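Local coordinates for protein D-xylonate dehydratase (Caulobacter crescentus, PDB 5OYN) that catalyses the dehydration of D-xylonate and D-gluconate to 2-dehydro-3-deoxy sugar acids, using a [2Fe-2S] cluster and a magnesium ion, at residues A[203-206]-A[210-213]; A[161-166]-A[173-178]. All coordinates share one frame; numbering follows the deposited sequence.

Contact 1: residues A[203-206]-A[210-213]; sequences SAPS and CNTM. With FES (Fe2/s2 (inorganic) cluster), chain F.
N211 folds back on S203 within the loop joining helices 193-202 and 215-225, and this polar touch carries most of the contact. Its amide nitrogen ND2 lies 3.3 Å from S203 O, a weak hydrogen bond bent to 122° at the hydrogen. CG sits between the backbone N and the carbonyl carbon (chi1 54°), a torsion that turns the amide toward S203. Outside partners complete the grip: ND2 also donates to L164 O, while OD1 takes a hydrogen bond from S175 OG. The hydroxyl of S203 turns elsewhere, to A200 O. P205 CD approaches N211 ND2 only loosely, at 4.4 Å. Metal coordination points the other way. C210 directs its side chain away from 203-206, and its SG binds FE2 of the cluster at 2.3 Å; C69 and C137 are further cysteine ligands of the cluster. A204 O meets R241 of the third subunit. The bonding at both ends suits this flip of the buried amide. N211 is thus bonded to 161-166, 173-178 and the start of its own loop, which is consistent with a fixed backbone next to the iron ligand C210; the weak bond to S203 is only one part of that hold.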
ATOM      1  N   SER A 203      -7.791  -4.079  26.524  1.00 60.38           N
ATOM      2  CA  SER A 203      -9.010  -3.398  26.112  1.00 60.54           C
ATOM      3  C   SER A 203      -9.010  -3.045  24.631  1.00 60.65           C
ATOM      4  O   SER A 203     -10.077  -2.715  24.098  1.00 60.12           O
ATOM      5  CB  SER A 203      -9.212  -2.136  26.954  1.00 56.62           C
ATOM      6  OG  SER A 203      -8.630  -0.992  26.336  1.00 60.30           O
ATOM      7  N   ALA A 204      -7.848  -3.111  23.960  1.00 53.73           N
ATOM      8  CA  ALA A 204      -7.682  -2.688  22.573  1.00 49.92           C
ATOM      9  C   ALA A 204      -7.122  -3.861  21.781  1.00 49.71           C
ATOM     10  O   ALA A 204      -5.928  -3.889  21.468  1.00 51.93           O
ATOM     11  CB  ALA A 204      -6.763  -1.472  22.461  1.00 49.41           C
ATOM     12  N   PRO A 205      -7.949  -4.839  21.427  1.00 48.05           N
ATOM     13  CA  PRO A 205      -7.442  -6.043  20.759  1.00 46.71           C
ATOM     14  C   PRO A 205      -7.294  -5.969  19.243  1.00 48.97           C
ATOM     15  O   PRO A 205      -6.855  -6.965  18.649  1.00 47.22           O
ATOM     16  CB  PRO A 205      -8.503  -7.082  21.132  1.00 44.40           C
ATOM     17  CG  PRO A 205      -9.758  -6.286  21.211  1.00 46.05           C
ATOM     18  CD  PRO A 205      -9.372  -4.958  21.782  1.00 43.37           C
ATOM     19  N   SER A 206      -7.629  -4.855  18.593  1.00 45.95           N
ATOM     20  CA  SER A 206      -7.650  -4.818  17.130  1.00 44.98           C
ATOM     21  C   SER A 206      -7.768  -3.370  16.665  1.00 49.79           C
ATOM     22  O   SER A 206      -7.782  -2.433  17.470  1.00 49.67           O
ATOM     23  CB  SER A 206      -8.808  -5.647  16.577  1.00 45.04           C
ATOM     24  OG  SER A 206     -10.018  -4.888  16.592  1.00 47.86           O
ATOM     25  N   CYS A 210     -12.931   3.160  20.219  1.00 49.30           N
ATOM     26  CA  CYS A 210     -13.305   2.633  21.531  1.00 52.28           C
ATOM     27  C   CYS A 210     -14.533   1.739  21.408  1.00 49.12           C
ATOM     28  O   CYS A 210     -15.481   2.073  20.697  1.00 51.96           O
ATOM     29  CB  CYS A 210     -13.558   3.788  22.503  1.00 50.43           C
ATOM     30  SG  CYS A 210     -12.031   4.684  22.921  1.00 61.73           S
ATOM     31  N   ASN A 211     -14.492   0.573  22.058  1.00 45.87           N
ATOM     32  CA  ASN A 211     -15.496  -0.466  21.841  1.00 49.29           C
ATOM     33  C   ASN A 211     -16.643  -0.414  22.841  1.00 48.91           C
ATOM     34  O   ASN A 211     -17.513  -1.288  22.805  1.00 51.00           O
ATOM     35  CB  ASN A 211     -14.851  -1.869  21.860  1.00 44.82           C
ATOM     36  CG  ASN A 211     -14.045  -2.145  23.125  1.00 49.66           C
ATOM     37  OD1 ASN A 211     -14.176  -1.441  24.135  1.00 49.37           O
ATOM     38  ND2 ASN A 211     -13.206  -3.188  23.078  1.00 46.90           N
ATOM     39  N   THR A 212     -16.646   0.568  23.736  1.00 51.88           N
ATOM     40  CA  THR A 212     -17.765   0.901  24.608  1.00 48.44           C
ATOM     41  C   THR A 212     -18.648   1.954  23.937  1.00 53.19           C
ATOM     42  O   THR A 212     -18.283   2.551  22.919  1.00 53.53           O
ATOM     43  CB  THR A 212     -17.235   1.426  25.934  1.00 46.71           C
ATOM     44  OG1 THR A 212     -16.097   2.261  25.670  1.00 44.74           O
ATOM     45  CG2 THR A 212     -16.804   0.271  26.821  1.00 46.14           C
ATOM     46  N   MET A 213     -19.824   2.202  24.517  1.00 53.84           N
ATOM     47  CA  MET A 213     -20.701   3.255  24.004  1.00 47.70           C
ATOM     48  C   MET A 213     -20.216   4.635  24.458  1.00 51.61           C
ATOM     49  O   MET A 213     -20.892   5.375  25.172  1.00 60.96           O
ATOM     50  CB  MET A 213     -22.134   3.003  24.438  1.00 48.89           C
ATOM     51  CG  MET A 213     -23.130   4.035  23.922  1.00 48.50           C
ATOM     52  SD  MET A 213     -23.320   3.987  22.141  1.00 57.01           S
ATOM     53  CE  MET A 213     -24.117   2.382  21.992  1.00 50.43           C
TER
HETATM   54 FE1  FES F 602     -10.139   7.376  19.422  1.00 73.53          FE
HETATM   55 FE2  FES F 602     -11.428   6.788  22.125  1.00 79.41          FE
HETATM   56  S1  FES F 602      -9.348   7.105  21.463  1.00 67.11           S
HETATM   57  S2  FES F 602     -12.075   6.524  20.034  1.00 56.24           S

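Contact 2: residues A[161-166]-A[173-178]; sequences GPMLDG and VGSGTV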
ATOM      1  N   GLY A 161     -15.819   2.067  12.768  1.00 47.89           N
ATOM      2  CA  GLY A 161     -16.341   1.018  13.613  1.00 40.34           C
ATOM      3  C   GLY A 161     -15.493   0.825  14.855  1.00 43.05           C
ATOM      4  O   GLY A 161     -14.336   1.252  14.916  1.00 48.35           O
ATOM      5  N   PRO A 162     -16.040   0.166  15.869  1.00 43.90           N
ATOM      6  CA  PRO A 162     -15.270  -0.083  17.092  1.00 47.54           C
ATOM      7  C   PRO A 162     -14.334  -1.287  16.953  1.00 48.56           C
ATOM      8  O   PRO A 162     -14.418  -2.087  16.019  1.00 44.06           O
ATOM      9  CB  PRO A 162     -16.364  -0.354  18.121  1.00 39.65           C
ATOM     10  CG  PRO A 162     -17.400  -1.050  17.326  1.00 40.01           C
ATOM     11  CD  PRO A 162     -17.409  -0.368  15.975  1.00 40.13           C
ATOM     12  N   MET A 163     -13.429  -1.402  17.925  1.00 46.49           N
ATOM     13  CA  MET A 163     -12.561  -2.564  18.028  1.00 44.14           C
ATOM     14  C   MET A 163     -13.361  -3.799  18.428  1.00 44.98           C
ATOM     15  O   MET A 163     -14.536  -3.723  18.801  1.00 45.15           O
ATOM     16  CB  MET A 163     -11.464  -2.323  19.059  1.00 46.71           C
ATOM     17  CG  MET A 163     -10.397  -1.373  18.606  1.00 43.75           C
ATOM     18  SD  MET A 163      -9.298  -0.898  19.946  1.00 49.60           S
ATOM     19  CE  MET A 163     -10.447  -0.327  21.196  1.00 49.10           C
ATOM     20  N   LEU A 164     -12.705  -4.956  18.355  1.00 45.69           N
ATOM     21  CA  LEU A 164     -13.321  -6.191  18.816  1.00 45.23           C
ATOM     22  C   LEU A 164     -13.432  -6.180  20.343  1.00 44.76           C
ATOM     23  O   LEU A 164     -12.865  -5.319  21.022  1.00 42.28           O
ATOM     24  CB  LEU A 164     -12.508  -7.390  18.342  1.00 45.41           C
ATOM     25  CG  LEU A 164     -12.368  -7.540  16.829  1.00 46.24           C
ATOM     26  CD1 LEU A 164     -11.387  -8.666  16.492  1.00 41.97           C
ATOM     27  CD2 LEU A 164     -13.729  -7.781  16.199  1.00 41.85           C
ATOM     28  N   ASP A 165     -14.183  -7.141  20.885  1.00 45.95           N
ATOM     29  CA  ASP A 165     -14.299  -7.256  22.339  1.00 49.18           C
ATOM     30  C   ASP A 165     -12.930  -7.515  22.952  1.00 49.14           C
ATOM     31  O   ASP A 165     -12.128  -8.277  22.416  1.00 55.19           O
ATOM     32  CB  ASP A 165     -15.229  -8.405  22.751  1.00 45.92           C
ATOM     33  CG  ASP A 165     -16.652  -8.263  22.237  1.00 51.41           C
ATOM     34  OD1 ASP A 165     -17.085  -7.135  21.875  1.00 49.63           O
ATOM     35  OD2 ASP A 165     -17.347  -9.318  22.214  1.00 52.20           O
ATOM     36  N   GLY A 166     -12.669  -6.901  24.096  1.00 55.57           N
ATOM     37  CA  GLY A 166     -11.447  -7.149  24.840  1.00 56.22           C
ATOM     38  C   GLY A 166     -11.757  -8.032  26.033  1.00 59.53           C
ATOM     39  O   GLY A 166     -12.834  -7.931  26.628  1.00 55.00           O
ATOM     40  N   VAL A 173     -13.829  -6.216  28.905  1.00 58.70           N
ATOM     41  CA  VAL A 173     -12.913  -5.154  29.275  1.00 57.02           C
ATOM     42  C   VAL A 173     -13.028  -4.092  28.190  1.00 57.97           C
ATOM     43  O   VAL A 173     -12.532  -4.267  27.068  1.00 65.79           O
ATOM     44  CB  VAL A 173     -11.480  -5.700  29.436  1.00 65.82           C
ATOM     45  CG1 VAL A 173     -10.444  -4.638  29.143  1.00 68.44           C
ATOM     46  CG2 VAL A 173     -11.279  -6.231  30.841  1.00 65.52           C
ATOM     47  N   GLY A 174     -13.733  -3.010  28.498  1.00 51.16           N
ATOM     48  CA  GLY A 174     -14.044  -2.008  27.512  1.00 54.55           C
ATOM     49  C   GLY A 174     -13.016  -0.892  27.504  1.00 54.23           C
ATOM     50  O   GLY A 174     -12.507  -0.491  28.548  1.00 56.85           O
ATOM     51  N   SER A 175     -12.713  -0.407  26.301  1.00 48.97           N
ATOM     52  CA  SER A 175     -11.851   0.756  26.156  1.00 55.41           C
ATOM     53  C   SER A 175     -12.364   1.895  27.020  1.00 54.88           C
ATOM     54  O   SER A 175     -13.574   2.114  27.124  1.00 53.36           O
ATOM     55  CB  SER A 175     -11.820   1.209  24.699  1.00 49.76           C
ATOM     56  OG  SER A 175     -11.860   0.079  23.866  1.00 56.30           O
ATOM     57  N   GLY A 176     -11.434   2.627  27.628  1.00 54.33           N
ATOM     58  CA  GLY A 176     -11.780   3.763  28.457  1.00 51.75           C
ATOM     59  C   GLY A 176     -12.285   3.341  29.821  1.00 57.78           C
ATOM     60  O   GLY A 176     -11.668   3.656  30.844  1.00 59.51           O
ATOM     61  N   THR A 177     -13.403   2.612  29.854  1.00 52.15           N
ATOM     62  CA  THR A 177     -13.979   2.261  31.141  1.00 54.28           C
ATOM     63  C   THR A 177     -13.024   1.407  31.949  1.00 56.08           C
ATOM     64  O   THR A 177     -13.063   1.436  33.180  1.00 62.67           O
ATOM     65  CB  THR A 177     -15.319   1.549  30.959  1.00 61.05           C
ATOM     66  OG1 THR A 177     -15.095   0.141  30.808  1.00 73.48           O
ATOM     67  CG2 THR A 177     -16.033   2.101  29.723  1.00 54.16           C
ATOM     68  N   VAL A 178     -12.150   0.652  31.284  1.00 60.97           N
ATOM     69  CA  VAL A 178     -11.159  -0.121  32.022  1.00 56.02           C
ATOM     70  C   VAL A 178     -10.200   0.812  32.754  1.00 53.85           C
ATOM     71  O   VAL A 178      -9.735   0.491  33.848  1.00 58.51           O
ATOM     72  CB  VAL A 178     -10.435  -1.113  31.077  1.00 56.10           C
ATOM     73  CG1 VAL A 178      -9.393  -0.421  30.185  1.00 53.58           C
ATOM     74  CG2 VAL A 178      -9.798  -2.235  31.867  1.00 61.62           C
TER
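M163 lays its methyl end against S175, and this is the closely packed half of the contact, with both residues buried. CE lies 4.1 Å from S175 CB, so the sulfur-borne methyl meets the serine side chain directly; the 3.0 Å modelled between M163 CE and S175 OG is doubtful at this resolution. The methionine leaves its backbone with CG beside the N (chi1 -73°), runs extended through chi2, and then folds at the thioether (chi3 -53°), which carries CE toward the serine. The S175 hydroxyl finds its main polar partner outside the two segments, in the amide of N211, and a weak one in S203 O; the methyl packs against an oxygen already engaged. N42 of the second subunit packs on M163, and R39 of the same subunit on S175.

The other half is mostly backbone and lies toward the solvent, with little side-chain interlock. Here G166 and V173 face each other, their CA atoms 5.1 Å apart, and the side-chain share is limited to V173 CB at 3.8 Å from G166 O. V173, like D165, is partly exposed. Past the serine the chain turns into a helix: V178 N bonds to G174 O at 3.0 Å, and G176, with positive phi, takes the N-cap position.

Between the segments run the short strands 167-168 and 171-172. The contact is consistent with the base of a small beta-hairpin inserted between strand 155-159, outermost within this chain in the parallel four-stranded sheet, and helix 177-187. Its inner end belongs to the surroundings of the iron-sulfur site: between nearest atoms, the S175 side chain is about 6 Å from the cluster and that of M163 about 7 Å from the C69 side chain.

Contacts 1 and 2 follow one another along the chain, yet their centres lie only 2 Å apart, so the four segments pack into one compact unit. Two probable hydrogen bonds join them at S175: N211 OD1 to S175 OG at 2.8 Å, and T212 OG1 to S175 O at 2.9 Å. Packing adds P205 CG against L164 O at 3.3 Å. Contact 2 thus probably lies in the second shell of the iron ligand C210, which contact 1 brings in; the nearest atoms of the S175 and C210 side chains are about 4 Å apart. The magnesium ion is more distant, about 11 Å from the S175 side chain and 13 Å from that of N211. Both contacts also touch the second subunit of the tetramer.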